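Local coordinates for rhizobiales Sp. Pch2 (Marine metagenome, PDB 6PB3), which probably acts as an ATP-driven AAA+ remodeller of HORMA domain proteins, regulating bacterial cGAS-like enzymes in defence against bacteriophages, at residues A131-V136 against I187-N192; S137-L142 against A194-V199. All coordinates share one frame; numbering follows the deposited sequence.

Contact 1: A131-V136 against I187-N192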
# COMPACT_ATOMS: atom_id res chain seq x y z
N ALA A 131 5.23 -0.18 -37.42
CA ALA A 131 4.02 0.63 -37.53
C ALA A 131 4.36 2.07 -37.90
O ALA A 131 3.71 2.66 -38.77
CB ALA A 131 3.24 0.58 -36.21
N PHE A 132 5.38 2.63 -37.26
CA PHE A 132 5.74 4.02 -37.56
C PHE A 132 6.37 4.14 -38.94
O PHE A 132 6.11 5.12 -39.65
CB PHE A 132 6.67 4.58 -36.49
CG PHE A 132 5.94 5.15 -35.32
CD1 PHE A 132 5.22 6.33 -35.45
CD2 PHE A 132 5.94 4.51 -34.10
CE1 PHE A 132 4.56 6.87 -34.37
CE2 PHE A 132 5.26 5.03 -33.02
CZ PHE A 132 4.57 6.21 -33.16
N GLU A 133 7.18 3.17 -39.34
CA GLU A 133 7.75 3.21 -40.67
C GLU A 133 6.66 3.15 -41.74
O GLU A 133 6.69 3.90 -42.72
CB GLU A 133 8.75 2.08 -40.87
CG GLU A 133 9.40 2.12 -42.25
CD GLU A 133 10.16 3.41 -42.49
OE1 GLU A 133 10.71 3.97 -41.52
OE2 GLU A 133 10.20 3.86 -43.65
N HIS A 134 5.70 2.24 -41.56
CA HIS A 134 4.58 2.17 -42.49
C HIS A 134 3.80 3.48 -42.50
O HIS A 134 3.46 4.00 -43.57
CB HIS A 134 3.67 0.99 -42.12
CG HIS A 134 2.56 0.76 -43.09
ND1 HIS A 134 1.23 0.97 -42.77
CD2 HIS A 134 2.56 0.31 -44.38
CE1 HIS A 134 0.47 0.67 -43.81
NE2 HIS A 134 1.25 0.27 -44.80
N THR A 135 3.52 4.03 -41.31
CA THR A 135 2.76 5.26 -41.23
C THR A 135 3.45 6.39 -41.98
O THR A 135 2.81 7.14 -42.73
CB THR A 135 2.54 5.64 -39.77
OG1 THR A 135 1.94 4.53 -39.09
CG2 THR A 135 1.63 6.85 -39.66
N VAL A 136 4.77 6.51 -41.82
CA VAL A 136 5.53 7.53 -42.54
C VAL A 136 5.43 7.32 -44.04
O VAL A 136 5.19 8.26 -44.80
CB VAL A 136 7.00 7.53 -42.06
CG1 VAL A 136 7.84 8.47 -42.91
CG2 VAL A 136 7.08 7.90 -40.59
N ILE A 187 7.04 9.15 -32.86
CA ILE A 187 6.28 10.39 -32.70
C ILE A 187 7.10 11.59 -33.16
O ILE A 187 6.61 12.47 -33.87
CB ILE A 187 5.86 10.56 -31.24
CG1 ILE A 187 4.84 9.49 -30.86
CG2 ILE A 187 5.33 11.96 -31.00
CD1 ILE A 187 4.46 9.57 -29.43
N ASP A 188 8.36 11.66 -32.72
CA ASP A 188 9.23 12.76 -33.13
C ASP A 188 9.38 12.80 -34.64
O ASP A 188 9.37 13.87 -35.26
CB ASP A 188 10.59 12.62 -32.47
CG ASP A 188 10.54 12.87 -30.99
OD1 ASP A 188 9.49 13.33 -30.51
OD2 ASP A 188 11.55 12.60 -30.31
N ARG A 189 9.52 11.63 -35.26
CA ARG A 189 9.69 11.55 -36.70
C ARG A 189 8.46 12.09 -37.43
O ARG A 189 8.58 12.81 -38.42
CB ARG A 189 9.99 10.11 -37.09
CG ARG A 189 10.47 9.88 -38.49
CD ARG A 189 10.87 8.43 -38.62
NE ARG A 189 10.92 7.97 -40.00
CZ ARG A 189 10.88 6.69 -40.35
NH1 ARG A 189 10.79 5.74 -39.43
NH2 ARG A 189 10.92 6.36 -41.64
N LEU A 190 7.26 11.78 -36.92
CA LEU A 190 6.05 12.34 -37.51
C LEU A 190 5.99 13.85 -37.30
O LEU A 190 5.48 14.58 -38.15
CB LEU A 190 4.81 11.67 -36.90
CG LEU A 190 4.57 10.19 -37.20
CD1 LEU A 190 3.22 9.72 -36.64
CD2 LEU A 190 4.65 9.93 -38.68
N GLY A 191 6.49 14.32 -36.15
CA GLY A 191 6.44 15.74 -35.86
C GLY A 191 7.46 16.53 -36.65
O GLY A 191 7.16 17.62 -37.15
N ASN A 192 8.67 15.98 -36.81
CA ASN A 192 9.71 16.64 -37.58
C ASN A 192 9.24 16.94 -39.00
O ASN A 192 9.44 18.04 -39.52
CB ASN A 192 10.98 15.79 -37.59
CG ASN A 192 11.87 16.04 -36.38
OD1 ASN A 192 11.80 17.09 -35.75
ND2 ASN A 192 12.72 15.06 -36.07
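Arg189, Leu190 and Phe132 carry most of the interface between 131-136 and 187-192, two helical segments that run nearly parallel, their axes 15° apart and 10.4 Å from each other at closest approach. Arg189 reaches across the outer side of the groove. Its CG is anti to the backbone N (chi1 -168°), and the chain stays extended as far as NE, which carries the guanidinium over to segment 131-136. There Val136 CG2 lies over one face, offset toward the rim and 3.9 Å from NE, while the carboxylate of Glu133 comes in at the guanidinium edge. A single oxygen, Glu133 OE1, takes both N-H groups of this salt bridge: the bond from Arg189 NH1 is weak and bent, and the modelled approach of NH2 is so short that its exact length is doubtful. Both residues are exposed, whereas Leu190, Phe132 and Val136 are buried.

Each helix belongs to a beta-alpha-beta crossover of the AAA fold, and the pair lies side by side on one face of the central sheet. Leu190 fills the space between them on the sheet side, where its two methyls divide the work. CD1 meets the edge of the Phe132 ring in plane, 3.9 Å from CE1, and CD2 packs 3.7 Å from Val136 CG2. The Phe132 ring also extends to the preceding turn of the other helix, with CE1 3.7 Å from Ile187 N and CZ 4.0 Å from Ile187 CG1. Phe183 and Leu155 add further contacts to this ring. Thr135 presents its methyl CG2 to Leu190 CD2 at 4.4 Å, while its hydroxyl turns back to its own helix: OG1 donates to Ala131 O, which also accepts from Thr135 N, the two arriving from opposite faces of the carbonyl plane.

Contact 2: S137-L142 against A194-V199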
# COMPACT_ATOMS: atom_id res chain seq x y z
N SER A 137 5.61 6.07 -44.49
CA SER A 137 5.56 5.79 -45.92
C SER A 137 4.21 6.17 -46.52
O SER A 137 4.14 6.88 -47.53
CB SER A 137 5.87 4.31 -46.17
OG SER A 137 5.69 3.97 -47.53
N GLU A 138 3.12 5.71 -45.90
CA GLU A 138 1.79 6.02 -46.41
C GLU A 138 1.52 7.51 -46.40
O GLU A 138 0.92 8.05 -47.33
CB GLU A 138 0.74 5.26 -45.61
CG GLU A 138 0.62 3.81 -46.00
CD GLU A 138 0.25 3.64 -47.47
OE1 GLU A 138 -0.74 4.28 -47.91
OE2 GLU A 138 0.96 2.90 -48.18
N ALA A 139 1.96 8.21 -45.35
CA ALA A 139 1.75 9.65 -45.28
C ALA A 139 2.50 10.39 -46.38
O ALA A 139 2.04 11.43 -46.87
CB ALA A 139 2.15 10.18 -43.90
N ARG A 140 3.67 9.87 -46.78
CA ARG A 140 4.40 10.47 -47.90
C ARG A 140 3.64 10.30 -49.21
O ARG A 140 3.57 11.23 -50.02
CB ARG A 140 5.80 9.86 -48.01
CG ARG A 140 6.82 10.40 -47.02
CD ARG A 140 8.16 9.67 -47.12
NE ARG A 140 9.07 10.06 -46.04
CZ ARG A 140 9.97 9.24 -45.50
NH1 ARG A 140 10.07 7.99 -45.93
NH2 ARG A 140 10.76 9.67 -44.52
N LYS A 141 3.08 9.11 -49.43
CA LYS A 141 2.24 8.89 -50.60
C LYS A 141 1.08 9.88 -50.64
O LYS A 141 0.76 10.45 -51.69
CB LYS A 141 1.73 7.45 -50.61
CG LYS A 141 0.61 7.19 -51.60
CD LYS A 141 0.16 5.73 -51.57
CE LYS A 141 -0.92 5.47 -52.62
NZ LYS A 141 -1.29 4.03 -52.73
N LEU A 142 0.45 10.11 -49.49
CA LEU A 142 -0.66 11.05 -49.40
C LEU A 142 -0.20 12.49 -49.60
O LEU A 142 -1.02 13.38 -49.83
CB LEU A 142 -1.36 10.91 -48.04
CG LEU A 142 -1.96 9.53 -47.78
CD1 LEU A 142 -2.88 9.60 -46.58
CD2 LEU A 142 -2.70 9.03 -49.01
N ALA A 194 6.44 17.37 -42.23
CA ALA A 194 5.12 17.93 -42.49
C ALA A 194 4.12 16.86 -42.89
O ALA A 194 3.08 17.19 -43.48
CB ALA A 194 5.21 19.01 -43.57
N LEU A 195 4.41 15.60 -42.60
CA LEU A 195 3.57 14.51 -43.07
C LEU A 195 2.20 14.57 -42.41
O LEU A 195 2.10 14.77 -41.19
CB LEU A 195 4.23 13.17 -42.76
CG LEU A 195 5.68 13.01 -43.23
CD1 LEU A 195 6.33 11.80 -42.56
CD2 LEU A 195 5.74 12.88 -44.74
N PRO A 196 1.13 14.41 -43.18
CA PRO A 196 -0.24 14.41 -42.64
C PRO A 196 -0.55 13.11 -41.89
O PRO A 196 -1.21 12.19 -42.40
CB PRO A 196 -1.10 14.56 -43.89
CG PRO A 196 -0.30 13.86 -44.96
CD PRO A 196 1.16 14.13 -44.63
N ALA A 197 -0.05 13.03 -40.66
CA ALA A 197 -0.20 11.83 -39.83
C ALA A 197 -0.29 12.23 -38.36
O ALA A 197 0.36 13.19 -37.93
CB ALA A 197 0.98 10.87 -40.04
N ALA A 198 -1.10 11.48 -37.60
CA ALA A 198 -1.29 11.70 -36.16
C ALA A 198 -1.44 10.36 -35.45
O ALA A 198 -1.77 9.34 -36.05
CB ALA A 198 -2.53 12.56 -35.88
N VAL A 199 -1.22 10.39 -34.13
CA VAL A 199 -1.31 9.20 -33.29
C VAL A 199 -2.34 9.45 -32.21
O VAL A 199 -2.32 10.50 -31.55
CB VAL A 199 0.05 8.84 -32.64
CG1 VAL A 199 -0.06 7.47 -31.93
CG2 VAL A 199 1.17 8.84 -33.66
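Ala139, in the last turn of helix 124-141, faces Leu195 with only 5.6 Å between their CA atoms, at the place where the chain turns through Pro196 into strand 197-203. Pro196 is the centre of an inverse gamma turn, marked by a weak bond of 2.8 Å from Ala197 N to Leu195 O, and no hydrogen bond passes between the two segments. The close approach rests on the small side chain of Ala139. Its CB points into the bend and touches three successive residues of the other segment: Leu195 CB at 3.8 Å, Pro196 CD at 4.1 Å, and Ala197 CB at 4.1 Å. The proline ring also lies against the helix backbone, where its CD approaches Ala139 O to 3.6 Å. Two longer side chains extend the contact in different directions. The first torsion of Leu195 (chi1 -52°) sets CG beside its backbone N, anti to the carbonyl carbon. Leu195 CD2 meets Arg140 CG at 3.5 Å, a tight van der Waals contact in which the aliphatic part of the arginine does the touching. Three residues after Ala139, Leu142 CB makes a looser contact of 4.4 Å with Pro196 CG, and the leucine side chain also touches Val153 of the neighbouring strand. The second segment is meanwhile fastened to the sheet by its backbone: Pro196 and Ala198 bond to Val153, Ala198 also to Leu155, and Val199 pairs on its other side with Pro75 and Ile77. The last turn of helix 124-141 thus packs against the residues leading into strand 197-203, within the three-layer alpha/beta/alpha core of P-loop ATPases, where 197-203 lies between 151-157 and 76-81 in the AAA strand order.

After strands 76-81 and 105-111 the chain enters helix 124-141, which supplies first 131-136 and then, without a break, 137-142. It next adds strand 151-157 to the sheet and returns through helix 179-192, where contact 1 closes a loop of 50 residues. A short turn leads into 194-199, and contact 2 closes a second loop of 51 residues. Since the segments alternate along the chain, the two loops cross rather than nest. Contact 1 joins helix to helix, whereas contact 2 joins the end of helix 124-141 to the turn leading into strand 197-203 and to its first residue. Their centres lie about 8 Å apart, and Val136 with Leu195 and Leu190 with Val199 merge them into one apolar layer.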